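Local coordinates for putative oxidoreductase molybdopterin-binding subunit (Sulfolobus tokodaii, PDB 4ZOH), which binds a pterin cytosine dinucleotide cofactor and is probably the substrate-oxidising subunit of a molybdenum enzyme related to aldehyde oxidase and xanthine dehydrogenase, at residues Lys64-Ala69 with Gly284-Asp289; Thr70-Tyr75 with Val121-Ser126; Ala44-Lys49 with Val100-Leu105; Val34-Ser39 with Gly77-Ile82. All blocks are in the same frame, centred on the assembly; numbering follows the deposited sequence.

In the fold
Contact 4 is buried, joining strands 32-38 and 79-85 inside the hammerhead region with backbone bonds, apolar packing and one arginine. Contact 3 lies near the surface: its strands carry lysine, arginine and glutamates on the outer side, while the other side rests on Ile-80 of contact 4. Contacts 1 and 2, centred about 8 Å apart, tie this region to the molybdopterin-binding family region, the first, partly buried, by aromatic and proline packing, the second, buried, through a carboxylate. Asp-65 links them by bonding to His-122. Strand 72-73 of contact 2 pairs with strand 44-48 of contact 3, and Thr-73 bonds to Gln-78 of contact 4.

Contact 1. Residues Lys64-Ala69 with Gly284-Asp289; sequences KDFPIA and GAPYPD
Phe-66 lies against three successive residues, Pro-286, Tyr-287 and Pro-288, and a different part of its side chain meets each one. The far end of the ring, CZ, is 4.0 Å from CG of Pro-286. Along one flank, Phe-66 CD1 comes to 3.8 Å from Tyr-287 CA and 3.9 Å from Tyr-287 CD1. At the root of the side chain, CB stands 4.1 Å from CD of Pro-288. The carbonyl group of Pro-286 sits over one face of the phenyl ring, modelled too close for its exact distance to be trusted.

Tyr-287 lies against this ring with CB and CD1 and continues to the next residue along. Its CG is anti to the backbone N (chi1 170°), which carries the phenol past Phe-66 and sets CE1 4.1 Å from CB of Pro-67. The peptide bond before Pro-67 is cis, and both residues it joins touch Tyr-287. The phenol OH ends on Ala-221 O, and Asp-289 N stands over the centre of the ring. An alanine in place of Phe-66 keeps CB beside Pro-288 but removes the ring, which would probably leave Pro-286 CG without its partner and open a gap beside Tyr-287.

Pro-67 and Tyr-287 both continue onto Pro-223 and Tyr-226 of helix 223-235. On the other side of the contact the chain makes an inverse gamma turn centred on Pro-286 and then enters helix 288-304, with Tyr-287 at the N-cap position. This is apolar packing of a hammerhead-region loop against a helix start in the molybdopterin-binding region.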
loop_
_atom_site.group_PDB
_atom_site.type_symbol
_atom_site.label_atom_id
_atom_site.label_comp_id
_atom_site.label_asym_id
_atom_site.label_seq_id
_atom_site.Cartn_x
_atom_site.Cartn_y
_atom_site.Cartn_z
ATOM N N LYS A 64 6.471 2.617 34.295
ATOM C CA LYS A 64 7.306 3.757 33.886
ATOM C C LYS A 64 6.472 4.946 33.440
ATOM O O LYS A 64 5.266 4.841 33.184
ATOM C CB LYS A 64 8.316 3.321 32.847
ATOM C CG LYS A 64 9.198 2.218 33.394
ATOM C CD LYS A 64 9.872 1.449 32.302
ATOM C CE LYS A 64 11.367 1.691 32.365
ATOM N NZ LYS A 64 12.054 0.704 31.479
ATOM N N ASP A 65 7.080 6.105 33.438
ATOM C CA ASP A 65 6.345 7.290 33.023
ATOM C C ASP A 65 6.831 7.755 31.608
ATOM O O ASP A 65 6.493 8.847 31.189
ATOM C CB ASP A 65 6.543 8.432 34.040
ATOM C CG ASP A 65 5.593 8.357 35.275
ATOM O OD1 ASP A 65 4.359 8.217 35.108
ATOM O OD2 ASP A 65 6.132 8.534 36.417
ATOM N N PHE A 66 7.650 6.954 30.926
ATOM C CA PHE A 66 8.238 7.260 29.575
ATOM C C PHE A 66 8.314 5.909 28.889
ATOM O O PHE A 66 8.680 4.931 29.567
ATOM C CB PHE A 66 9.636 7.910 29.691
ATOM C CG PHE A 66 9.596 9.283 30.361
ATOM C CD1 PHE A 66 9.326 10.474 29.602
ATOM C CD2 PHE A 66 9.769 9.408 31.780
ATOM C CE1 PHE A 66 9.226 11.716 30.244
ATOM C CE2 PHE A 66 9.668 10.663 32.423
ATOM C CZ PHE A 66 9.390 11.819 31.661
ATOM N N PRO A 67 7.985 5.825 27.575
ATOM C CA PRO A 67 7.618 6.997 26.711
ATOM C C PRO A 67 6.300 7.675 27.025
ATOM O O PRO A 67 6.163 8.917 26.813
ATOM C CB PRO A 67 7.526 6.387 25.295
ATOM C CG PRO A 67 7.528 4.885 25.482
ATOM C CD PRO A 67 8.336 4.651 26.773
ATOM N N ILE A 68 5.313 6.903 27.488
ATOM C CA ILE A 68 3.981 7.485 27.796
ATOM C C ILE A 68 3.850 7.655 29.340
ATOM O O ILE A 68 4.283 6.769 30.072
ATOM C CB ILE A 68 2.836 6.642 27.245
ATOM C CG1 ILE A 68 3.023 6.339 25.728
ATOM C CG2 ILE A 68 1.457 7.335 27.506
ATOM C CD1 ILE A 68 2.943 7.591 24.752
ATOM N N ALA A 69 3.296 8.778 29.832
ATOM C CA ALA A 69 3.179 8.956 31.264
ATOM C C ALA A 69 2.056 8.052 31.709
ATOM O O ALA A 69 1.003 7.964 31.006
ATOM C CB ALA A 69 2.873 10.370 31.628
ATOM N N GLY A 284 14.533 20.486 28.997
ATOM C CA GLY A 284 13.096 20.236 29.230
ATOM C C GLY A 284 12.930 18.864 29.959
ATOM O O GLY A 284 13.835 18.427 30.635
ATOM N N ALA A 285 11.795 18.179 29.797
ATOM C CA ALA A 285 11.433 16.982 30.645
ATOM C C ALA A 285 12.304 15.751 30.438
ATOM O O ALA A 285 12.975 15.603 29.390
ATOM C CB ALA A 285 9.941 16.642 30.515
ATOM N N PRO A 286 12.408 14.887 31.473
ATOM C CA PRO A 286 13.302 13.760 31.238
ATOM C C PRO A 286 12.689 12.690 30.265
ATOM O O PRO A 286 12.099 11.774 30.717
ATOM C CB PRO A 286 13.517 13.155 32.646
ATOM C CG PRO A 286 12.405 13.730 33.493
ATOM C CD PRO A 286 11.833 14.926 32.835
ATOM N N TYR A 287 12.855 12.805 28.958
ATOM C CA TYR A 287 12.523 11.724 28.065
ATOM C C TYR A 287 13.864 11.208 27.646
ATOM O O TYR A 287 14.645 11.956 27.084
ATOM C CB TYR A 287 11.626 12.216 26.910
ATOM C CG TYR A 287 11.405 11.198 25.773
ATOM C CD1 TYR A 287 10.951 9.897 26.056
ATOM C CD2 TYR A 287 11.581 11.573 24.405
ATOM C CE1 TYR A 287 10.694 8.982 25.038
ATOM C CE2 TYR A 287 11.357 10.662 23.373
ATOM C CZ TYR A 287 10.899 9.364 23.696
ATOM O OH TYR A 287 10.641 8.415 22.757
ATOM N N PRO A 288 14.177 9.932 27.921
ATOM C CA PRO A 288 15.539 9.528 27.638
ATOM C C PRO A 288 16.053 9.745 26.182
ATOM O O PRO A 288 17.234 10.150 26.000
ATOM C CB PRO A 288 15.550 8.022 28.021
ATOM C CG PRO A 288 14.516 7.968 29.131
ATOM C CD PRO A 288 13.416 8.843 28.566
ATOM N N ASP A 289 15.242 9.424 25.165
ATOM C CA ASP A 289 15.724 9.576 23.719
ATOM C C ASP A 289 16.119 11.001 23.398
ATOM O O ASP A 289 17.178 11.242 22.863
ATOM C CB ASP A 289 14.692 9.070 22.714
ATOM C CG ASP A 289 14.320 7.650 22.973
ATOM O OD1 ASP A 289 14.677 6.769 22.151
ATOM O OD2 ASP A 289 13.655 7.438 24.042
#

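Contact 2. Residues Thr70-Tyr75 with Val121-Ser126; sequences TKETTY and VHSGLS
A type I beta turn, His-122 to Leu-125, is held by the carboxylate of Glu-72, which reaches it from the short strand 72-73. Ser-123 N donates to OE2 of Glu-72 at 2.7 Å, nearly straight at 170°, using the syn lone pair. On the other oxygen, Ser-123 OG gives a weak bond to Glu-72 OE1 at 2.9 Å. OE2 has a further partner in His-43 NE2.

The same carboxylate stacks on the imidazole of His-122, the two planes only 3° apart, with Glu-72 OE1 offset toward the rim of the ring. The Glu-72 side chain gets there fully stretched, CG anti to the backbone N (chi1 -165°). The ring is fixed at both nitrogens: Gly-124 N donates to His-122 ND1 at 3.0 Å, tilted out of the ring plane, while NE2 bonds to Asp-65 OD2. Since ND1 accepts, the proton is probably on NE2. Thr-74 fills the ring's edge: its CG2 lies near the plane, 3.5 Å from His-122 CD2, and also rests against the carbonyl of Val-121.

Strand 72-73 is an outer strand of a three-stranded antiparallel sheet, paired with strand 44-48. The turn belongs to the connection between helix 111-114 and strand 129-138, and Asn-324 ND2 bridges Thr-74 O and Val-121 O.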
loop_
_atom_site.group_PDB
_atom_site.type_symbol
_atom_site.label_atom_id
_atom_site.label_comp_id
_atom_site.label_asym_id
_atom_site.label_seq_id
_atom_site.Cartn_x
_atom_site.Cartn_y
_atom_site.Cartn_z
ATOM N N THR A 70 2.296 7.380 32.853
ATOM C CA THR A 70 1.291 6.476 33.541
ATOM C C THR A 70 0.743 7.039 34.848
ATOM O O THR A 70 -0.455 7.205 34.963
ATOM C CB THR A 70 1.876 5.099 33.831
ATOM O OG1 THR A 70 3.100 5.281 34.529
ATOM C CG2 THR A 70 2.183 4.357 32.562
ATOM N N LYS A 71 1.622 7.385 35.803
ATOM C CA LYS A 71 1.239 8.095 37.083
ATOM C C LYS A 71 1.531 9.581 37.129
ATOM O O LYS A 71 0.851 10.344 37.868
ATOM C CB LYS A 71 1.995 7.551 38.287
ATOM C CG LYS A 71 2.663 6.219 38.129
ATOM C CD LYS A 71 1.755 5.122 38.614
ATOM C CE LYS A 71 2.614 3.926 38.996
ATOM N NZ LYS A 71 1.740 2.732 38.888
ATOM N N GLU A 72 2.563 10.005 36.383
ATOM C CA GLU A 72 3.047 11.365 36.528
ATOM C C GLU A 72 3.492 11.966 35.177
ATOM O O GLU A 72 4.443 11.458 34.538
ATOM C CB GLU A 72 4.192 11.392 37.546
ATOM C CG GLU A 72 4.575 12.801 38.077
ATOM C CD GLU A 72 5.785 12.726 39.024
ATOM O OE1 GLU A 72 5.969 11.667 39.679
ATOM O OE2 GLU A 72 6.589 13.698 39.092
ATOM N N THR A 73 2.799 13.036 34.787
ATOM C CA THR A 73 3.141 13.792 33.603
ATOM C C THR A 73 4.031 15.000 33.933
ATOM O O THR A 73 3.707 15.744 34.872
ATOM C CB THR A 73 1.899 14.238 32.820
ATOM O OG1 THR A 73 2.341 14.948 31.645
ATOM C CG2 THR A 73 0.989 15.112 33.634
ATOM N N THR A 74 5.086 15.196 33.120
ATOM C CA THR A 74 6.111 16.197 33.289
ATOM C C THR A 74 6.218 17.387 32.302
ATOM O O THR A 74 7.210 18.142 32.398
ATOM C CB THR A 74 7.469 15.554 33.382
ATOM O OG1 THR A 74 7.634 14.648 32.286
ATOM C CG2 THR A 74 7.616 14.765 34.718
ATOM N N TYR A 75 5.230 17.582 31.404
ATOM C CA TYR A 75 5.191 18.755 30.490
ATOM C C TYR A 75 3.872 18.820 29.804
ATOM O O TYR A 75 3.309 17.767 29.453
ATOM C CB TYR A 75 6.364 18.735 29.447
ATOM C CG TYR A 75 6.488 17.537 28.533
ATOM C CD1 TYR A 75 6.005 17.588 27.208
ATOM C CD2 TYR A 75 7.049 16.329 28.974
ATOM C CE1 TYR A 75 6.122 16.503 26.354
ATOM C CE2 TYR A 75 7.161 15.237 28.128
ATOM C CZ TYR A 75 6.697 15.342 26.787
ATOM O OH TYR A 75 6.825 14.266 25.908
ATOM N N VAL A 121 11.655 18.086 38.667
ATOM C CA VAL A 121 10.810 18.049 37.431
ATOM C C VAL A 121 9.938 16.766 37.400
ATOM O O VAL A 121 8.756 16.773 37.016
ATOM C CB VAL A 121 11.661 18.183 36.147
ATOM C CG1 VAL A 121 10.772 17.976 34.907
ATOM C CG2 VAL A 121 12.265 19.592 36.122
ATOM N N HIS A 122 10.539 15.681 37.797
ATOM C CA HIS A 122 9.792 14.467 38.102
ATOM C C HIS A 122 10.082 14.024 39.568
ATOM O O HIS A 122 11.256 14.017 39.965
ATOM C CB HIS A 122 10.213 13.309 37.172
ATOM C CG HIS A 122 9.307 12.101 37.252
ATOM N ND1 HIS A 122 9.589 11.009 38.046
ATOM C CD2 HIS A 122 8.134 11.814 36.622
ATOM C CE1 HIS A 122 8.627 10.111 37.911
ATOM N NE2 HIS A 122 7.738 10.563 37.045
ATOM N N SER A 123 9.034 13.563 40.280
ATOM C CA SER A 123 9.145 12.843 41.628
ATOM C C SER A 123 10.352 12.005 41.817
ATOM O O SER A 123 11.029 12.146 42.802
ATOM C CB SER A 123 7.950 11.927 41.928
ATOM O OG SER A 123 6.887 12.771 42.167
ATOM N N GLY A 124 10.618 11.110 40.899
ATOM C CA GLY A 124 11.736 10.221 41.115
ATOM C C GLY A 124 13.134 10.613 40.687
ATOM O O GLY A 124 13.974 9.727 40.661
ATOM N N LEU A 125 13.427 11.886 40.346
ATOM C CA LEU A 125 14.857 12.307 40.086
ATOM C C LEU A 125 15.651 12.602 41.353
ATOM O O LEU A 125 15.175 13.345 42.201
ATOM C CB LEU A 125 14.932 13.582 39.206
ATOM C CG LEU A 125 14.432 13.586 37.759
ATOM C CD1 LEU A 125 14.124 15.024 37.333
ATOM C CD2 LEU A 125 15.479 12.920 36.869
ATOM N N SER A 126 16.869 12.068 41.453
ATOM C CA SER A 126 17.853 12.597 42.426
ATOM C C SER A 126 18.180 14.112 42.262
ATOM O O SER A 126 18.580 14.779 43.221
ATOM C CB SER A 126 19.152 11.807 42.340
ATOM O OG SER A 126 19.663 11.828 41.017
#

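Contact 3. Residues Ala44-Lys49 with Val100-Leu105; sequences ARIKVK and VEYEEL
Val-100 opens the strand opposite Val-48, and its two methyls divide the work: CG2 faces CG1 of Val-48, while CG1 lies 4.1 Å from CG2 of Ile-46 and at the same time over the centre of the Tyr-102 ring. Glu-101 comes next, in a hydrogen-bonded pair with Lys-47; Lys-47 N reaches Glu-101 O at 2.8 Å, and Glu-101 N returns a bond to Lys-47 O. Their side chains run alongside each other, with Glu-101 OE1 3.7 Å from Lys-47 CD. The lysine chain bends at chi3 (101°), and its NZ ends 5.5 Å from Glu-101 OE2, near but not in contact.

Tyr-102 turns to the other side of the ladder. Here strands 44-48 and 100-104, with 72-73 beyond, form the small antiparallel sheet of the hammerhead region, and the side bearing Ile-46, Val-48, Val-100 and Tyr-102 packs on strand 79-85. Ile-46 CG2 sits 3.7 Å from Tyr-102 CD1, and Ala-44 CB meets the same ring at its edge. The phenol OH bonds to Lys-40 N.

Glu-103 exchanges two backbone bonds with Arg-45, Glu-103 N lying 2.8 Å from Arg-45 O. Above them, one water joins the side chains: Arg-45 NH1 donates to it at 2.7 Å, in the guanidinium plane, and it donates to Glu-103 OE1. Leu-105 then crosses the arginine at about a right angle, CD1 over one face of the guanidinium toward its rim and CD2 3.5 Å from Arg-45 NH1.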
loop_
_atom_site.group_PDB
_atom_site.type_symbol
_atom_site.label_atom_id
_atom_site.label_comp_id
_atom_site.label_asym_id
_atom_site.label_seq_id
_atom_site.Cartn_x
_atom_site.Cartn_y
_atom_site.Cartn_z
ATOM N N ALA A 44 1.953 17.025 37.008
ATOM C CA ALA A 44 0.709 16.505 37.602
ATOM C C ALA A 44 0.784 15.020 37.771
ATOM O O ALA A 44 1.466 14.300 36.982
ATOM C CB ALA A 44 -0.536 16.876 36.814
ATOM N N ARG A 45 0.097 14.562 38.823
ATOM C CA ARG A 45 -0.256 13.139 38.896
ATOM C C ARG A 45 -1.486 12.930 38.088
ATOM O O ARG A 45 -2.335 13.820 38.004
ATOM C CB ARG A 45 -0.373 12.604 40.338
ATOM C CG ARG A 45 1.032 12.288 40.788
ATOM C CD ARG A 45 1.067 11.480 42.059
ATOM N NE ARG A 45 2.432 11.461 42.571
ATOM C CZ ARG A 45 2.952 12.370 43.401
ATOM N NH1 ARG A 45 2.235 13.429 43.855
ATOM N NH2 ARG A 45 4.226 12.205 43.770
ATOM N N ILE A 46 -1.539 11.772 37.433
ATOM C CA ILE A 46 -2.656 11.470 36.529
ATOM C C ILE A 46 -3.327 10.106 36.760
ATOM O O ILE A 46 -2.644 9.121 37.049
ATOM C CB ILE A 46 -2.209 11.560 35.023
ATOM C CG1 ILE A 46 -0.867 10.853 34.803
ATOM C CG2 ILE A 46 -2.209 13.032 34.530
ATOM C CD1 ILE A 46 -0.737 10.205 33.417
ATOM N N LYS A 47 -4.634 10.076 36.547
ATOM C CA LYS A 47 -5.421 8.820 36.424
ATOM C C LYS A 47 -6.266 8.980 35.218
ATOM O O LYS A 47 -6.945 10.009 35.046
ATOM C CB LYS A 47 -6.373 8.555 37.612
ATOM C CG LYS A 47 -5.769 7.714 38.715
ATOM C CD LYS A 47 -6.839 7.137 39.650
ATOM C CE LYS A 47 -7.129 5.660 39.323
ATOM N NZ LYS A 47 -8.409 5.144 39.905
ATOM N N VAL A 48 -6.188 7.976 34.373
ATOM C CA VAL A 48 -6.929 7.983 33.149
ATOM C C VAL A 48 -7.784 6.750 33.154
ATOM O O VAL A 48 -7.272 5.662 33.354
ATOM C CB VAL A 48 -6.023 7.904 31.889
ATOM C CG1 VAL A 48 -6.854 8.273 30.703
ATOM C CG2 VAL A 48 -4.811 8.804 31.983
ATOM N N LYS A 49 -9.081 6.928 32.932
ATOM C CA LYS A 49 -9.982 5.801 32.844
ATOM C C LYS A 49 -9.801 5.079 31.483
ATOM O O LYS A 49 -10.125 5.662 30.401
ATOM C CB LYS A 49 -11.420 6.272 32.977
ATOM C CG LYS A 49 -12.319 5.089 33.227
ATOM C CD LYS A 49 -13.735 5.530 33.496
ATOM C CE LYS A 49 -14.576 4.321 33.850
ATOM N NZ LYS A 49 -15.877 4.475 33.174
ATOM N N VAL A 100 -9.684 12.178 32.504
ATOM C CA VAL A 100 -8.344 12.273 33.113
ATOM C C VAL A 100 -8.505 12.926 34.452
ATOM O O VAL A 100 -9.197 13.934 34.581
ATOM C CB VAL A 100 -7.332 13.109 32.265
ATOM C CG1 VAL A 100 -5.983 13.097 32.958
ATOM C CG2 VAL A 100 -7.246 12.553 30.820
ATOM N N GLU A 101 -7.860 12.354 35.434
ATOM C CA GLU A 101 -7.891 12.989 36.715
ATOM C C GLU A 101 -6.466 13.491 37.008
ATOM O O GLU A 101 -5.477 12.703 37.068
ATOM C CB GLU A 101 -8.506 12.055 37.789
ATOM C CG GLU A 101 -7.967 12.273 39.221
ATOM C CD GLU A 101 -8.156 11.076 40.190
ATOM O OE1 GLU A 101 -7.155 10.666 40.855
ATOM O OE2 GLU A 101 -9.294 10.540 40.276
ATOM N N TYR A 102 -6.374 14.811 37.182
ATOM C CA TYR A 102 -5.107 15.495 37.473
ATOM C C TYR A 102 -4.938 15.927 38.946
ATOM O O TYR A 102 -5.831 16.481 39.526
ATOM C CB TYR A 102 -5.022 16.767 36.625
ATOM C CG TYR A 102 -4.927 16.643 35.088
ATOM C CD1 TYR A 102 -3.697 16.406 34.461
ATOM C CD2 TYR A 102 -6.037 16.906 34.275
ATOM C CE1 TYR A 102 -3.599 16.408 33.044
ATOM C CE2 TYR A 102 -5.957 16.885 32.886
ATOM C CZ TYR A 102 -4.712 16.638 32.284
ATOM O OH TYR A 102 -4.601 16.659 30.919
ATOM N N GLU A 103 -3.770 15.686 39.501
ATOM C CA GLU A 103 -3.322 16.349 40.730
ATOM C C GLU A 103 -2.139 17.265 40.422
ATOM O O GLU A 103 -1.025 16.779 40.240
ATOM C CB GLU A 103 -2.926 15.300 41.780
ATOM C CG GLU A 103 -4.143 14.523 42.254
ATOM C CD GLU A 103 -3.795 13.225 42.978
ATOM O OE1 GLU A 103 -2.617 12.990 43.430
ATOM O OE2 GLU A 103 -4.775 12.469 43.120
ATOM N N GLU A 104 -2.402 18.567 40.333
ATOM C CA GLU A 104 -1.399 19.536 39.926
ATOM C C GLU A 104 -0.308 19.550 40.942
ATOM O O GLU A 104 -0.601 19.660 42.112
ATOM C CB GLU A 104 -1.993 20.905 39.827
ATOM C CG GLU A 104 -2.650 21.202 38.513
ATOM C CD GLU A 104 -3.460 22.452 38.676
ATOM O OE1 GLU A 104 -3.032 23.541 38.200
ATOM O OE2 GLU A 104 -4.507 22.342 39.346
ATOM N N LEU A 105 0.923 19.333 40.481
ATOM C CA LEU A 105 2.124 19.452 41.280
ATOM C C LEU A 105 2.851 20.720 40.944
ATOM O O LEU A 105 2.506 21.453 39.981
ATOM C CB LEU A 105 3.058 18.280 41.075
ATOM C CG LEU A 105 2.317 16.968 41.220
ATOM C CD1 LEU A 105 3.203 15.838 40.714
ATOM C CD2 LEU A 105 1.909 16.764 42.695
HETATM O O HOH W 1 -0.421 14.062 44.112
#

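Contact 4. Residues Val34-Ser39 with Gly77-Ile82; sequences VAFVRS and GQPIAI
Ile-80 and Ala-81 both face Val-37, the classic beta bulge in the antiparallel pairing of strands 32-38 and 79-85 of the hammerhead region. Val-37 O takes a nearly straight bond from Ile-80 N at 2.8 Å and a weak one from Ala-81 N. Beside it, Val-37 CB nestles against Ala-81 CB at 3.6 Å, the alanine methyl fitting against the valine's CG2 as well, while Ile-80 CG1 rests on the valine's CG1.

Phe-36 is the broad bump on the other side of the ladder. Ile-82 lies beside it, CG1 touching Phe-36 CE1 at 3.4 Å and CG2 over the ring face in a CH-pi contact, 16° off the normal. Pro-79 CB fills the hollow next to Phe-36 CD1, and Val-34 CG1 presses unusually tightly on Ile-82 CG2, 3.3 Å away. Helix 223-235 packs on this side, against Val-34, Phe-36 and Ile-82.

Past the bulge, Arg-38 stretches alongside Gly-77, extended from CG to NE, and NH1 donates to Gly-77 O at 3.0 Å, the oxygen lying in the guanidinium plane. NE and NH2 form salt bridges with Glu-247 and Glu-224. A leucine at Arg-38 would probably leave these two carboxylates without this positive partner and Gly-77 O without its donor. Gly-77 N in turn bonds to Ser-39 O, and Ser-39 N to Gln-78 O at 2.7 Å.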
loop_
_atom_site.group_PDB
_atom_site.type_symbol
_atom_site.label_atom_id
_atom_site.label_comp_id
_atom_site.label_asym_id
_atom_site.label_seq_id
_atom_site.Cartn_x
_atom_site.Cartn_y
_atom_site.Cartn_z
ATOM N N VAL A 34 -5.113 6.774 15.002
ATOM C CA VAL A 34 -4.641 6.883 16.403
ATOM C C VAL A 34 -4.371 8.353 16.736
ATOM O O VAL A 34 -3.659 9.037 15.997
ATOM C CB VAL A 34 -3.374 6.000 16.587
ATOM C CG1 VAL A 34 -2.752 6.062 17.989
ATOM C CG2 VAL A 34 -3.688 4.529 16.244
ATOM N N ALA A 35 -4.915 8.839 17.847
ATOM C CA ALA A 35 -4.562 10.172 18.340
ATOM C C ALA A 35 -4.156 10.047 19.806
ATOM O O ALA A 35 -4.635 9.130 20.507
ATOM C CB ALA A 35 -5.740 11.138 18.135
ATOM N N PHE A 36 -3.287 10.953 20.270
ATOM C CA PHE A 36 -2.879 10.988 21.649
ATOM C C PHE A 36 -3.549 12.107 22.437
ATOM O O PHE A 36 -3.655 13.229 21.948
ATOM C CB PHE A 36 -1.358 11.044 21.775
ATOM C CG PHE A 36 -0.684 9.845 21.217
ATOM C CD1 PHE A 36 -0.109 8.870 22.085
ATOM C CD2 PHE A 36 -0.613 9.651 19.809
ATOM C CE1 PHE A 36 0.514 7.738 21.592
ATOM C CE2 PHE A 36 0.028 8.498 19.317
ATOM C CZ PHE A 36 0.576 7.541 20.193
ATOM N N VAL A 37 -4.041 11.775 23.643
ATOM C CA VAL A 37 -4.458 12.764 24.656
ATOM C C VAL A 37 -3.167 13.243 25.290
ATOM O O VAL A 37 -2.268 12.430 25.577
ATOM C CB VAL A 37 -5.398 12.149 25.755
ATOM C CG1 VAL A 37 -5.890 13.220 26.759
ATOM C CG2 VAL A 37 -6.604 11.446 25.110
ATOM N N ARG A 38 -3.045 14.557 25.451
ATOM C CA ARG A 38 -1.780 15.167 26.006
ATOM C C ARG A 38 -2.018 15.964 27.301
ATOM O O ARG A 38 -3.153 16.465 27.519
ATOM C CB ARG A 38 -1.164 16.104 24.954
ATOM C CG ARG A 38 -0.581 15.299 23.783
ATOM C CD ARG A 38 -0.302 16.231 22.586
ATOM N NE ARG A 38 -0.029 15.461 21.389
ATOM C CZ ARG A 38 1.070 14.805 21.111
ATOM N NH1 ARG A 38 2.114 14.814 21.908
ATOM N NH2 ARG A 38 1.147 14.153 19.938
ATOM N N SER A 39 -0.989 16.039 28.156
ATOM C CA SER A 39 -1.114 16.762 29.435
ATOM C C SER A 39 -1.484 18.209 29.173
ATOM O O SER A 39 -0.852 18.902 28.304
ATOM C CB SER A 39 0.151 16.692 30.258
ATOM O OG SER A 39 -0.110 17.291 31.519
ATOM N N GLY A 77 1.744 18.898 26.761
ATOM C CA GLY A 77 1.970 18.232 25.475
ATOM C C GLY A 77 2.399 16.778 25.614
ATOM O O GLY A 77 2.497 16.068 24.580
ATOM N N GLN A 78 2.703 16.326 26.848
ATOM C CA GLN A 78 3.087 14.925 27.009
ATOM C C GLN A 78 1.893 14.009 26.728
ATOM O O GLN A 78 0.785 14.287 27.176
ATOM C CB GLN A 78 3.691 14.599 28.355
ATOM C CG GLN A 78 4.439 13.235 28.375
ATOM C CD GLN A 78 4.964 12.963 29.771
ATOM O OE1 GLN A 78 4.494 13.598 30.692
ATOM N NE2 GLN A 78 5.971 12.100 29.923
ATOM N N PRO A 79 2.115 12.955 25.929
ATOM C CA PRO A 79 1.051 11.939 25.811
ATOM C C PRO A 79 0.728 11.214 27.163
ATOM O O PRO A 79 1.646 10.692 27.887
ATOM C CB PRO A 79 1.623 10.936 24.777
ATOM C CG PRO A 79 2.775 11.609 24.130
ATOM C CD PRO A 79 3.329 12.599 25.145
ATOM N N ILE A 80 -0.555 11.222 27.472
ATOM C CA ILE A 80 -1.062 10.590 28.697
ATOM C C ILE A 80 -2.105 9.494 28.426
ATOM O O ILE A 80 -2.421 8.688 29.319
ATOM C CB ILE A 80 -1.559 11.663 29.727
ATOM C CG1 ILE A 80 -2.660 12.529 29.137
ATOM C CG2 ILE A 80 -0.348 12.465 30.171
ATOM C CD1 ILE A 80 -3.366 13.440 30.148
ATOM N N ALA A 81 -2.593 9.439 27.187
ATOM C CA ALA A 81 -3.586 8.449 26.766
ATOM C C ALA A 81 -3.557 8.333 25.238
ATOM O O ALA A 81 -3.107 9.289 24.547
ATOM C CB ALA A 81 -4.985 8.894 27.214
ATOM N N ILE A 82 -4.063 7.210 24.715
ATOM C CA ILE A 82 -4.090 6.943 23.252
ATOM C C ILE A 82 -5.512 6.538 22.877
ATOM O O ILE A 82 -6.060 5.624 23.516
ATOM C CB ILE A 82 -3.152 5.815 22.806
ATOM C CG1 ILE A 82 -1.766 5.911 23.416
ATOM C CG2 ILE A 82 -3.087 5.792 21.283
ATOM C CD1 ILE A 82 -1.516 4.993 24.582
#